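Local coordinates for protein NADP-dependent alcohol dehydrogenase (Entamoeba histolytica, PDB 2OUI) that catalyses the NADP-dependent interconversion of alcohols and aldehydes or ketones, as a zinc-containing tetramer, at residues S149-T154 with G176-M181; A159-I164 with G263-L268; A207-A212 with T316-T321. The protein carries 1 engineered substitution. One frame throughout, in Å; residues are numbered along the deposited sequence.

Contact 1. Residues S149-T154 with G176-M181. With ZN (zinc ion), chain E; NO3 (nitrate ion), chain F.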
ATOM      1  N   SER A 149      -7.065  16.053  20.047  1.00 23.96           N
ATOM      2  CA  SER A 149      -6.476  17.097  19.207  1.00 23.28           C
ATOM      3  C   SER A 149      -5.064  16.754  18.766  1.00 22.43           C
ATOM      4  O   SER A 149      -4.681  17.055  17.640  1.00 21.93           O
ATOM      5  CB  SER A 149      -6.396  18.407  20.013  1.00 24.11           C
ATOM      6  OG  SER A 149      -7.698  18.809  20.410  1.00 24.96           O
ATOM      7  N   ASP A 150      -4.332  16.109  19.672  1.00 21.32           N
ATOM      8  CA  ASP A 150      -2.899  15.871  19.523  1.00 23.27           C
ATOM      9  C   ASP A 150      -2.549  14.500  20.109  1.00 26.40           C
ATOM     10  O   ASP A 150      -1.927  13.701  19.420  1.00 24.08           O
ATOM     11  CB  ASP A 150      -2.135  17.014  20.206  1.00 22.98           C
ATOM     12  CG  ASP A 150      -0.626  17.008  19.936  1.00 27.42           C
ATOM     13  OD1 ASP A 150      -0.142  16.215  19.081  1.00 30.42           O
ATOM     14  OD2 ASP A 150       0.072  17.809  20.614  1.00 27.07           O
ATOM     15  N   MET A 151      -2.969  14.190  21.337  1.00 24.24           N
ATOM     16  CA  MET A 151      -2.446  12.957  21.974  1.00 23.02           C
ATOM     17  C   MET A 151      -2.912  11.677  21.286  1.00 23.81           C
ATOM     18  O   MET A 151      -2.094  10.844  20.898  1.00 23.87           O
ATOM     19  CB  MET A 151      -2.751  12.896  23.466  1.00 24.18           C
ATOM     20  CG  MET A 151      -2.182  14.090  24.274  1.00 23.44           C
ATOM     21  SD  MET A 151      -0.373  14.146  24.255  1.00 26.37           S
ATOM     22  CE  MET A 151       0.002  15.246  22.887  1.00 25.09           C
ATOM     23  N   VAL A 152      -4.217  11.534  21.111  1.00 22.73           N
ATOM     24  CA  VAL A 152      -4.742  10.331  20.446  1.00 23.13           C
ATOM     25  C   VAL A 152      -4.273  10.265  18.992  1.00 24.24           C
ATOM     26  O   VAL A 152      -3.781   9.219  18.550  1.00 24.02           O
ATOM     27  CB  VAL A 152      -6.238  10.286  20.466  1.00 23.25           C
ATOM     28  CG1 VAL A 152      -6.712   9.058  19.692  1.00 23.26           C
ATOM     29  CG2 VAL A 152      -6.736  10.263  21.930  1.00 20.26           C
ATOM     30  N   THR A 153      -4.423  11.369  18.254  1.00 24.78           N
ATOM     31  CA  THR A 153      -4.067  11.374  16.838  1.00 24.09           C
ATOM     32  C   THR A 153      -2.580  11.133  16.576  1.00 24.16           C
ATOM     33  O   THR A 153      -2.229  10.350  15.697  1.00 22.69           O
ATOM     34  CB  THR A 153      -4.616  12.602  16.072  1.00 26.02           C
ATOM     35  OG1 THR A 153      -4.205  12.494  14.700  1.00 25.24           O
ATOM     36  CG2 THR A 153      -4.108  13.921  16.680  1.00 26.24           C
ATOM     37  N   THR A 154      -1.710  11.744  17.374  1.00 22.68           N
ATOM     38  CA  THR A 154      -0.266  11.540  17.199  1.00 22.91           C
ATOM     39  C   THR A 154       0.136  10.134  17.639  1.00 24.49           C
ATOM     40  O   THR A 154       0.888   9.459  16.933  1.00 23.40           O
ATOM     41  CB  THR A 154       0.536  12.593  17.970  1.00 25.06           C
ATOM     42  OG1 THR A 154       0.112  13.891  17.508  1.00 24.89           O
ATOM     43  CG2 THR A 154       2.029  12.421  17.723  1.00 20.31           C
ATOM     44  N   GLY A 176       4.985   8.596  27.523  1.00 25.71           N
ATOM     45  CA  GLY A 176       4.242   9.763  27.974  1.00 25.22           C
ATOM     46  C   GLY A 176       2.835   9.623  27.404  1.00 24.70           C
ATOM     47  O   GLY A 176       2.465   8.574  26.887  1.00 24.13           O
ATOM     48  N   PRO A 177       2.034  10.687  27.466  1.00 24.27           N
ATOM     49  CA  PRO A 177       0.675  10.596  26.919  1.00 24.46           C
ATOM     50  C   PRO A 177       0.627  10.175  25.445  1.00 24.42           C
ATOM     51  O   PRO A 177      -0.288   9.450  25.060  1.00 25.56           O
ATOM     52  CB  PRO A 177       0.108  12.017  27.109  1.00 25.71           C
ATOM     53  CG  PRO A 177       1.308  12.877  27.376  1.00 25.72           C
ATOM     54  CD  PRO A 177       2.305  12.007  28.074  1.00 25.12           C
ATOM     55  N   VAL A 178       1.573  10.620  24.621  1.00 23.01           N
ATOM     56  CA  VAL A 178       1.592  10.199  23.209  1.00 23.92           C
ATOM     57  C   VAL A 178       1.887   8.717  23.106  1.00 25.43           C
ATOM     58  O   VAL A 178       1.182   8.004  22.396  1.00 26.36           O
ATOM     59  CB  VAL A 178       2.596  10.997  22.337  1.00 24.27           C
ATOM     60  CG1 VAL A 178       2.704  10.426  20.856  1.00 21.52           C
ATOM     61  CG2 VAL A 178       2.159  12.455  22.270  1.00 25.47           C
ATOM     62  N   GLY A 179       2.921   8.257  23.808  1.00 24.14           N
ATOM     63  CA  GLY A 179       3.267   6.821  23.794  1.00 24.16           C
ATOM     64  C   GLY A 179       2.153   5.913  24.291  1.00 23.89           C
ATOM     65  O   GLY A 179       1.973   4.787  23.799  1.00 22.72           O
ATOM     66  N   LEU A 180       1.448   6.358  25.324  1.00 23.41           N
ATOM     67  CA  LEU A 180       0.307   5.595  25.841  1.00 21.97           C
ATOM     68  C   LEU A 180      -0.734   5.442  24.745  1.00 22.71           C
ATOM     69  O   LEU A 180      -1.377   4.386  24.623  1.00 22.41           O
ATOM     70  CB  LEU A 180      -0.292   6.282  27.076  1.00 20.23           C
ATOM     71  CG  LEU A 180       0.537   6.253  28.369  1.00 21.95           C
ATOM     72  CD1 LEU A 180      -0.134   7.092  29.471  1.00 21.48           C
ATOM     73  CD2 LEU A 180       0.674   4.827  28.834  1.00 22.62           C
ATOM     74  N   MET A 181      -0.906   6.499  23.950  1.00 24.29           N
ATOM     75  CA  MET A 181      -1.852   6.448  22.845  1.00 22.81           C
ATOM     76  C   MET A 181      -1.306   5.604  21.701  1.00 22.60           C
ATOM     77  O   MET A 181      -2.081   5.022  20.961  1.00 21.77           O
ATOM     78  CB  MET A 181      -2.315   7.840  22.392  1.00 20.62           C
ATOM     79  CG  MET A 181      -3.284   8.520  23.405  1.00 20.56           C
ATOM     80  SD  MET A 181      -4.801   7.529  23.564  1.00 26.91           S
ATOM     81  CE  MET A 181      -4.601   6.649  25.117  1.00 24.24           C
TER
HETATM   82 ZN    ZN E 361       1.659  18.737  20.906  1.00 19.45          ZN
HETATM   83  N   NO3 F3001       4.733  13.202  25.305  1.00 31.99           N
HETATM   84  O1  NO3 F3001       4.239  14.453  25.711  1.00 32.40           O
HETATM   85  O2  NO3 F3001       3.882  12.122  25.216  1.00 23.82           O
HETATM   86  O3  NO3 F3001       6.085  13.027  24.989  1.00 37.84           O
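The five-membered ring of Pro177 meets Met151 SD at its CB corner (3.6 Å), and the two side chains run alongside each other in the same direction. At the CG and CD corners of that puckered ring sits a planar nitrate ion, probably taken up from the crystallisation liquor; its O2 is 3.3 Å from Pro177 CD. The same O2 accepts a nearly straight hydrogen bond, 2.8 Å and 162°, from Val178 N. Gly176, the N-cap, has no side chain to obstruct this approach to the first turn of helix 177-188. An anion held at a helix N-terminus after a glycine-rich turn is consistent with the phosphate-binding end of a Rossmann-type fold. Between the helices the filling is mostly apolar, and the unbranched methionines bend to fit. The thioether of Met151, bent at both chi2 and chi3, brings CE within 3.6 Å of Val178 CG2, crossing the valine at about a right angle. Met181 CB abuts the carbonyl oxygen, Met151 O, at 3.4 Å, and its sulphur continues past the backbone to Val152 CG2. Beta-branched Thr154 offers its methyl CG2 to Val178 CG1, 3.8 Å away. One turn earlier, Asp150 extends CG anti to its backbone N (chi1 -171°) and binds zinc through OD2 at 1.9 Å; Cys37 and His59 bind the same ion. The axes of the short pieces 149-154 and 177-181 approach to 7.8 Å, 40° apart in direction. Lys346 of strand 346-350 touches both Met151 and Pro177, Leu305 of helix 298-310 packs on Val152, and helix 201-209 borders Leu180.

Contact 2. Residues A159-I164 with G263-L268. With EDO (1,2-ethanediol), chain L; EDO (1,2-ethanediol), chain I; EDO (1,2-ethanediol), chain K.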
ATOM      1  N   ALA A 159       1.532   4.413  15.616  1.00 23.21           N
ATOM      2  CA  ALA A 159       1.122   3.046  15.321  1.00 24.15           C
ATOM      3  C   ALA A 159       0.860   2.817  13.833  1.00 24.91           C
ATOM      4  O   ALA A 159       1.211   1.763  13.284  1.00 23.55           O
ATOM      5  CB  ALA A 159      -0.076   2.659  16.167  1.00 22.24           C
ATOM      6  N   GLU A 160       0.264   3.805  13.166  1.00 23.96           N
ATOM      7  CA  GLU A 160       0.037   3.729  11.725  1.00 23.57           C
ATOM      8  C   GLU A 160       1.355   3.691  10.950  1.00 22.88           C
ATOM      9  O   GLU A 160       1.496   2.896  10.001  1.00 22.89           O
ATOM     10  CB  GLU A 160      -0.818   4.910  11.255  1.00 24.19           C
ATOM     11  CG  GLU A 160      -2.257   4.887  11.807  1.00 24.27           C
ATOM     12  CD  GLU A 160      -2.999   6.213  11.552  1.00 25.63           C
ATOM     13  OE1 GLU A 160      -2.383   7.305  11.663  1.00 27.14           O
ATOM     14  OE2 GLU A 160      -4.210   6.177  11.274  1.00 29.79           O
ATOM     15  N   LEU A 161       2.288   4.570  11.312  1.00 22.74           N
ATOM     16  CA  LEU A 161       3.580   4.624  10.611  1.00 22.76           C
ATOM     17  C   LEU A 161       4.369   3.335  10.832  1.00 25.74           C
ATOM     18  O   LEU A 161       5.152   2.929   9.965  1.00 26.02           O
ATOM     19  CB  LEU A 161       4.426   5.799  11.116  1.00 22.02           C
ATOM     20  CG  LEU A 161       3.998   7.183  10.645  1.00 22.48           C
ATOM     21  CD1 LEU A 161       4.723   8.319  11.441  1.00 24.46           C
ATOM     22  CD2 LEU A 161       4.140   7.344   9.118  1.00 26.11           C
ATOM     23  N   ALA A 162       4.164   2.697  11.991  1.00 23.27           N
ATOM     24  CA  ALA A 162       4.831   1.437  12.312  1.00 23.96           C
ATOM     25  C   ALA A 162       4.226   0.247  11.553  1.00 24.61           C
ATOM     26  O   ALA A 162       4.695  -0.873  11.714  1.00 23.63           O
ATOM     27  CB  ALA A 162       4.799   1.188  13.828  1.00 24.29           C
ATOM     28  N   ASN A 163       3.163   0.487  10.767  1.00 23.57           N
ATOM     29  CA  ASN A 163       2.627  -0.514   9.838  1.00 23.19           C
ATOM     30  C   ASN A 163       2.244  -1.794  10.580  1.00 24.24           C
ATOM     31  O   ASN A 163       2.534  -2.920  10.154  1.00 25.08           O
ATOM     32  CB  ASN A 163       3.658  -0.798   8.725  1.00 25.44           C
ATOM     33  CG  ASN A 163       3.084  -1.622   7.609  1.00 29.14           C
ATOM     34  OD1 ASN A 163       1.908  -1.487   7.273  1.00 27.10           O
ATOM     35  ND2 ASN A 163       3.902  -2.487   7.029  1.00 25.07           N
ATOM     36  N   ILE A 164       1.596  -1.597  11.717  1.00 24.93           N
ATOM     37  CA  ILE A 164       1.315  -2.699  12.628  1.00 25.80           C
ATOM     38  C   ILE A 164       0.260  -3.602  11.987  1.00 26.08           C
ATOM     39  O   ILE A 164      -0.750  -3.100  11.468  1.00 28.93           O
ATOM     40  CB  ILE A 164       0.867  -2.177  14.015  1.00 26.10           C
ATOM     41  CG1 ILE A 164       2.075  -1.545  14.735  1.00 26.85           C
ATOM     42  CG2 ILE A 164       0.317  -3.313  14.823  1.00 28.23           C
ATOM     43  CD1 ILE A 164       1.702  -0.585  15.788  1.00 32.26           C
ATOM     44  N   GLY A 263       8.077   3.482  13.387  1.00 23.17           N
ATOM     45  CA  GLY A 263       7.258   4.677  13.234  1.00 22.53           C
ATOM     46  C   GLY A 263       7.538   5.701  14.330  1.00 22.36           C
ATOM     47  O   GLY A 263       7.166   5.508  15.481  1.00 24.63           O
ATOM     48  N   ASN A 264       8.226   6.790  13.985  1.00 20.18           N
ATOM     49  CA  ASN A 264       8.530   7.799  14.978  1.00 22.03           C
ATOM     50  C   ASN A 264       7.540   8.960  14.928  1.00 21.69           C
ATOM     51  O   ASN A 264       7.212   9.456  13.833  1.00 21.92           O
ATOM     52  CB  ASN A 264       9.906   8.402  14.763  1.00 22.45           C
ATOM     53  CG  ASN A 264      10.138   9.581  15.714  1.00 24.39           C
ATOM     54  OD1 ASN A 264      10.216   9.369  16.931  1.00 25.59           O
ATOM     55  ND2 ASN A 264      10.183  10.826  15.180  1.00 23.86           N
ATOM     56  N   VAL A 265       7.064   9.383  16.103  1.00 22.46           N
ATOM     57  CA  VAL A 265       6.221  10.584  16.198  1.00 24.21           C
ATOM     58  C   VAL A 265       6.809  11.548  17.224  1.00 24.35           C
ATOM     59  O   VAL A 265       6.236  12.602  17.462  1.00 28.30           O
ATOM     60  CB  VAL A 265       4.747  10.263  16.591  1.00 24.61           C
ATOM     61  CG1 VAL A 265       3.983   9.698  15.377  1.00 26.93           C
ATOM     62  CG2 VAL A 265       4.697   9.289  17.783  1.00 26.11           C
ATOM     63  N   ASN A 266       7.933  11.178  17.844  1.00 23.44           N
ATOM     64  CA  ASN A 266       8.609  12.091  18.763  1.00 21.81           C
ATOM     65  C   ASN A 266       9.213  13.296  18.059  1.00 23.45           C
ATOM     66  O   ASN A 266       9.923  13.169  17.047  1.00 23.54           O
ATOM     67  CB  ASN A 266       9.718  11.378  19.544  1.00 20.84           C
ATOM     68  CG  ASN A 266      10.223  12.210  20.710  1.00 26.63           C
ATOM     69  OD1 ASN A 266       9.455  12.914  21.364  1.00 26.55           O
ATOM     70  ND2 ASN A 266      11.490  12.098  21.000  1.00 23.88           N
ATOM     71  N   TYR A 267       8.896  14.471  18.586  1.00 23.81           N
ATOM     72  CA  TYR A 267       9.505  15.727  18.164  1.00 24.55           C
ATOM     73  C   TYR A 267      10.880  15.820  18.835  1.00 25.84           C
ATOM     74  O   TYR A 267      10.983  15.912  20.075  1.00 27.11           O
ATOM     75  CB  TYR A 267       8.548  16.850  18.565  1.00 23.28           C
ATOM     76  CG  TYR A 267       9.026  18.305  18.528  1.00 25.82           C
ATOM     77  CD1 TYR A 267       8.237  19.283  19.116  1.00 29.53           C
ATOM     78  CD2 TYR A 267      10.241  18.699  17.942  1.00 22.23           C
ATOM     79  CE1 TYR A 267       8.608  20.602  19.118  1.00 28.96           C
ATOM     80  CE2 TYR A 267      10.642  20.068  17.952  1.00 26.99           C
ATOM     81  CZ  TYR A 267       9.791  20.995  18.538  1.00 27.27           C
ATOM     82  OH  TYR A 267      10.094  22.349  18.602  1.00 28.17           O
ATOM     83  N   LEU A 268      11.935  15.720  18.023  1.00 24.57           N
ATOM     84  CA  LEU A 268      13.313  15.693  18.511  1.00 26.02           C
ATOM     85  C   LEU A 268      13.882  17.093  18.710  1.00 27.83           C
ATOM     86  O   LEU A 268      14.031  17.859  17.751  1.00 28.53           O
ATOM     87  CB  LEU A 268      14.199  14.905  17.541  1.00 25.77           C
ATOM     88  CG  LEU A 268      13.655  13.528  17.171  1.00 28.43           C
ATOM     89  CD1 LEU A 268      14.336  12.991  15.908  1.00 30.18           C
ATOM     90  CD2 LEU A 268      13.803  12.523  18.315  1.00 30.23           C
TER
HETATM   91  C1  EDO L2008      -1.889  -0.478   8.839  1.00 51.39           C
HETATM   92  O1  EDO L2008      -1.117  -1.582   9.316  1.00 43.05           O
HETATM   93  C2  EDO L2008      -1.507   0.777   9.619  1.00 47.78           C
HETATM   94  O2  EDO L2008      -0.455   1.464   8.921  1.00 40.83           O
HETATM   95  C1  EDO I2001       4.715  14.909  20.181  1.00 33.62           C
HETATM   96  O1  EDO I2001       6.003  14.342  19.902  1.00 37.88           O
HETATM   97  C2  EDO I2001       4.690  15.472  21.600  1.00 30.74           C
HETATM   98  O2  EDO I2001       5.928  16.093  21.997  1.00 31.12           O
HETATM   99  C1  EDO K2007      -4.832   2.711   9.439  1.00 47.53           C
HETATM  100  O1  EDO K2007      -4.750   1.393   9.931  1.00 44.63           O
HETATM  101  C2  EDO K2007      -5.918   3.371  10.269  1.00 41.04           C
HETATM  102  O2  EDO K2007      -5.832   4.792  10.125  1.00 29.01           O
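Leu161 lays its CB against the bare backbone of Gly263, with CB 3.7 Å from Gly263 CA. Glycine suits this place because a CB here would point straight into the helix end, where Ala162 N is already only 3.9 Å from Gly263 CA. With CG anti to its carbonyl carbon (chi1 -75°), Leu161 carries CD1 to the end of the strand, 3.6 Å from Asn264 O, and to Val265 CG1 just beyond it at 4.2 Å. Ala162, with its small methyl, fits close beside Gly263 N. The chain then turns away through a Schellman motif: Asn163 takes positive phi (57°), a conformation asparagine adopts readily, and its N bonds back to Glu160 O at 3.0 Å. An ethanediol, probably from the crystallisation liquor, bridges Glu160 O and Ile164 O around this turn. On the other segment Asn264 closes an Asx turn. Its OD1 takes the amide of Asn266 N from above the carbonyl plane, at 3.1 Å, whereas ND2 reaches Asn266 O in plane, on a lone pair (3.0 Å, 164°). The same ND2 is also hydrogen-bonded to Gly284 O of the second subunit, so the amide fastens the turn and the subunit interface together. A second ethanediol accepts from Tyr267 N and gives to Val265 O. Strand 260-264 lies in the six-stranded parallel sheet between strands 236-241 and 288-292, and the C-terminal end of helix 148-161 rests on it, with Val240 of strand 236-241 under Ala162, helix 177-188 touching Val265, and His287 of the second subunit packed on Leu161.

Contact 3. Residues A207-A212 with T316-T321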
ATOM      1  N   ALA A 207       0.045   2.094  30.914  1.00 23.81           N
ATOM      2  CA  ALA A 207       0.275   1.385  29.650  1.00 23.38           C
ATOM      3  C   ALA A 207      -0.367  -0.015  29.643  1.00 24.03           C
ATOM      4  O   ALA A 207      -0.958  -0.422  28.633  1.00 23.79           O
ATOM      5  CB  ALA A 207       1.730   1.322  29.340  1.00 25.67           C
ATOM      6  N   LEU A 208      -0.262  -0.733  30.762  1.00 22.62           N
ATOM      7  CA  LEU A 208      -0.909  -2.036  30.921  1.00 24.86           C
ATOM      8  C   LEU A 208      -2.433  -1.929  30.775  1.00 28.17           C
ATOM      9  O   LEU A 208      -3.087  -2.870  30.331  1.00 30.94           O
ATOM     10  CB  LEU A 208      -0.531  -2.710  32.254  1.00 22.97           C
ATOM     11  CG  LEU A 208       0.914  -3.205  32.373  1.00 22.78           C
ATOM     12  CD1 LEU A 208       1.196  -3.835  33.761  1.00 20.28           C
ATOM     13  CD2 LEU A 208       1.216  -4.201  31.293  1.00 21.70           C
ATOM     14  N   GLU A 209      -3.007  -0.784  31.121  1.00 28.50           N
ATOM     15  CA  GLU A 209      -4.457  -0.628  30.949  1.00 28.28           C
ATOM     16  C   GLU A 209      -4.883  -0.379  29.502  1.00 29.19           C
ATOM     17  O   GLU A 209      -6.051  -0.535  29.166  1.00 29.41           O
ATOM     18  CB  GLU A 209      -5.014   0.468  31.867  1.00 26.59           C
ATOM     19  CG  GLU A 209      -4.859   0.137  33.342  1.00 31.00           C
ATOM     20  CD  GLU A 209      -5.610   1.098  34.270  1.00 33.05           C
ATOM     21  OE1 GLU A 209      -6.358   1.973  33.775  1.00 42.87           O
ATOM     22  OE2 GLU A 209      -5.456   0.967  35.508  1.00 47.54           O
ATOM     23  N   TYR A 210      -3.938  -0.009  28.639  1.00 25.78           N
ATOM     24  CA  TYR A 210      -4.271   0.332  27.254  1.00 25.00           C
ATOM     25  C   TYR A 210      -3.895  -0.768  26.261  1.00 27.28           C
ATOM     26  O   TYR A 210      -3.967  -0.568  25.036  1.00 27.51           O
ATOM     27  CB  TYR A 210      -3.560   1.617  26.872  1.00 26.31           C
ATOM     28  CG  TYR A 210      -4.321   2.880  27.255  1.00 25.52           C
ATOM     29  CD1 TYR A 210      -5.622   3.111  26.785  1.00 27.18           C
ATOM     30  CD2 TYR A 210      -3.696   3.879  27.993  1.00 27.25           C
ATOM     31  CE1 TYR A 210      -6.314   4.304  27.117  1.00 24.53           C
ATOM     32  CE2 TYR A 210      -4.347   5.066  28.315  1.00 29.10           C
ATOM     33  CZ  TYR A 210      -5.643   5.278  27.887  1.00 29.12           C
ATOM     34  OH  TYR A 210      -6.220   6.472  28.219  1.00 27.83           O
ATOM     35  N   GLY A 211      -3.434  -1.893  26.798  1.00 25.69           N
ATOM     36  CA  GLY A 211      -3.110  -3.046  25.976  1.00 25.33           C
ATOM     37  C   GLY A 211      -1.651  -3.454  25.949  1.00 24.33           C
ATOM     38  O   GLY A 211      -1.322  -4.443  25.291  1.00 21.31           O
ATOM     39  N   ALA A 212      -0.768  -2.729  26.643  1.00 21.00           N
ATOM     40  CA  ALA A 212       0.619  -3.254  26.826  1.00 22.65           C
ATOM     41  C   ALA A 212       0.583  -4.602  27.528  1.00 20.63           C
ATOM     42  O   ALA A 212      -0.239  -4.831  28.413  1.00 20.54           O
ATOM     43  CB  ALA A 212       1.494  -2.310  27.651  1.00 20.00           C
ATOM     44  N   THR A 316      -9.988   8.036  27.063  1.00 24.93           N
ATOM     45  CA  THR A 316      -8.875   8.986  27.135  1.00 25.17           C
ATOM     46  C   THR A 316      -8.773   9.642  28.516  1.00 25.08           C
ATOM     47  O   THR A 316      -7.839  10.402  28.772  1.00 23.76           O
ATOM     48  CB  THR A 316      -9.010  10.115  26.085  1.00 26.63           C
ATOM     49  OG1 THR A 316     -10.217  10.845  26.316  1.00 27.23           O
ATOM     50  CG2 THR A 316      -9.042   9.568  24.686  1.00 26.63           C
ATOM     51  N   SER A 317      -9.747   9.375  29.388  1.00 25.25           N
ATOM     52  CA  SER A 317      -9.734   9.987  30.720  1.00 27.17           C
ATOM     53  C   SER A 317      -8.533   9.548  31.556  1.00 25.65           C
ATOM     54  O   SER A 317      -8.079  10.305  32.414  1.00 25.74           O
ATOM     55  CB  SER A 317     -11.037   9.720  31.478  1.00 27.91           C
ATOM     56  OG  SER A 317     -11.107   8.362  31.902  1.00 30.18           O
ATOM     57  N   LYS A 318      -8.016   8.337  31.308  1.00 25.10           N
ATOM     58  CA  LYS A 318      -6.848   7.814  32.044  1.00 25.46           C
ATOM     59  C   LYS A 318      -5.598   8.670  31.844  1.00 25.16           C
ATOM     60  O   LYS A 318      -4.639   8.533  32.591  1.00 27.09           O
ATOM     61  CB  LYS A 318      -6.504   6.393  31.595  1.00 26.18           C
ATOM     62  CG  LYS A 318      -7.532   5.328  31.921  1.00 32.41           C
ATOM     63  CD  LYS A 318      -7.011   4.006  31.297  1.00 38.19           C
ATOM     64  CE  LYS A 318      -8.103   3.142  30.694  1.00 40.98           C
ATOM     65  NZ  LYS A 318      -8.897   2.520  31.787  1.00 49.25           N
ATOM     66  N   LEU A 319      -5.593   9.508  30.805  1.00 23.05           N
ATOM     67  CA  LEU A 319      -4.463  10.388  30.523  1.00 22.85           C
ATOM     68  C   LEU A 319      -4.442  11.611  31.423  1.00 23.77           C
ATOM     69  O   LEU A 319      -3.416  12.257  31.563  1.00 26.99           O
ATOM     70  CB  LEU A 319      -4.509  10.885  29.071  1.00 21.53           C
ATOM     71  CG  LEU A 319      -4.374   9.840  27.962  1.00 23.31           C
ATOM     72  CD1 LEU A 319      -4.542  10.483  26.572  1.00 27.55           C
ATOM     73  CD2 LEU A 319      -3.027   9.145  28.072  1.00 25.92           C
ATOM     74  N   ILE A 320      -5.589  11.948  31.994  1.00 22.25           N
ATOM     75  CA  ILE A 320      -5.738  13.224  32.708  1.00 23.29           C
ATOM     76  C   ILE A 320      -5.344  13.061  34.171  1.00 24.09           C
ATOM     77  O   ILE A 320      -6.029  12.377  34.955  1.00 24.72           O
ATOM     78  CB  ILE A 320      -7.180  13.738  32.615  1.00 25.81           C
ATOM     79  CG1 ILE A 320      -7.595  13.943  31.149  1.00 25.14           C
ATOM     80  CG2 ILE A 320      -7.350  15.058  33.420  1.00 23.59           C
ATOM     81  CD1 ILE A 320      -9.094  14.191  30.973  1.00 29.34           C
ATOM     82  N   THR A 321      -4.264  13.722  34.561  1.00 23.10           N
ATOM     83  CA  THR A 321      -3.777  13.605  35.940  1.00 22.67           C
ATOM     84  C   THR A 321      -3.977  14.867  36.776  1.00 25.15           C
ATOM     85  O   THR A 321      -3.956  14.809  37.994  1.00 24.53           O
ATOM     86  CB  THR A 321      -2.290  13.255  35.971  1.00 24.46           C
ATOM     87  OG1 THR A 321      -1.574  14.160  35.112  1.00 25.21           O
ATOM     88  CG2 THR A 321      -2.084  11.809  35.488  1.00 24.46           C
TER
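Tyr210 and Glu209 meet Lys318 where helix 201-209, a helix of the Rossmann-type domain, ends in a Schellman motif. Inside that motif Ala207 O is gripped twice, by Tyr210 N at 3.0 Å and Ala212 N at 3.1 Å, which arrive from opposite faces of its carbonyl plane. Gly211 makes the turn possible through its positive phi of 115°, where a CB would press on the preceding carbonyl; its own O accepts from Lys313 NZ of the third subunit. The partner is a short 3-10 turn leading into strand 320-325, held by Leu319 N to Thr316 O and by Ile320 N to Ser317 O. Its polar side chains find partners nearby: Thr316 OG1 bonds to Asp144 O, and Ser317 OG to Asp315 OD1. The buried phenol is satisfied likewise, since Tyr210 OH is hydrogen-bonded to Asp315 O. Across the contact the polar link is modest. Lys318 NZ gives Glu209 OE1 a weak hydrogen bond of 3.3 Å within a salt bridge on the solvent-facing side, where Glu209 is exposed, and Asp315 OD2 is a second, long and weak ion partner for the ammonium. Long, flexible chains suit such a surface position. The lysine's aliphatic part does the packing: it runs antiparallel to the tyrosine side chain and sets CD over one ring face in a CH-pi contact, 4.2 Å from the centroid. Beyond CD the chain bends again (chi4 -73°), which sets the position of NZ near Glu209 OE1. NZ lies too far from the ring for more than a feeble cation-pi attraction. Leu319 approaches the ring obliquely, its CD2 4.3 Å from Tyr210 CE2.

Along the chain the segments of contact 1 interleave with those of contact 2, and those of contact 2 with those of contact 3, whereas contact 1 closes before contact 3 opens. Contacts 1 and 2 share helix 148-161 and have centres about 11 Å apart; Val265 touches both Thr154 and Val178. Contact 3 lies about 10 Å from contact 1, centre to centre, joined where Met181 CE meets the Tyr210 ring, but about 19 Å from contact 2. Together they bind the Rossmann-type parallel sheet and its helices to the zinc-bearing helix 148-161 and to the turn before strand 320-325 of the mixed sheet, consistent with a probably NADP-binding domain packed against the zinc-holding part.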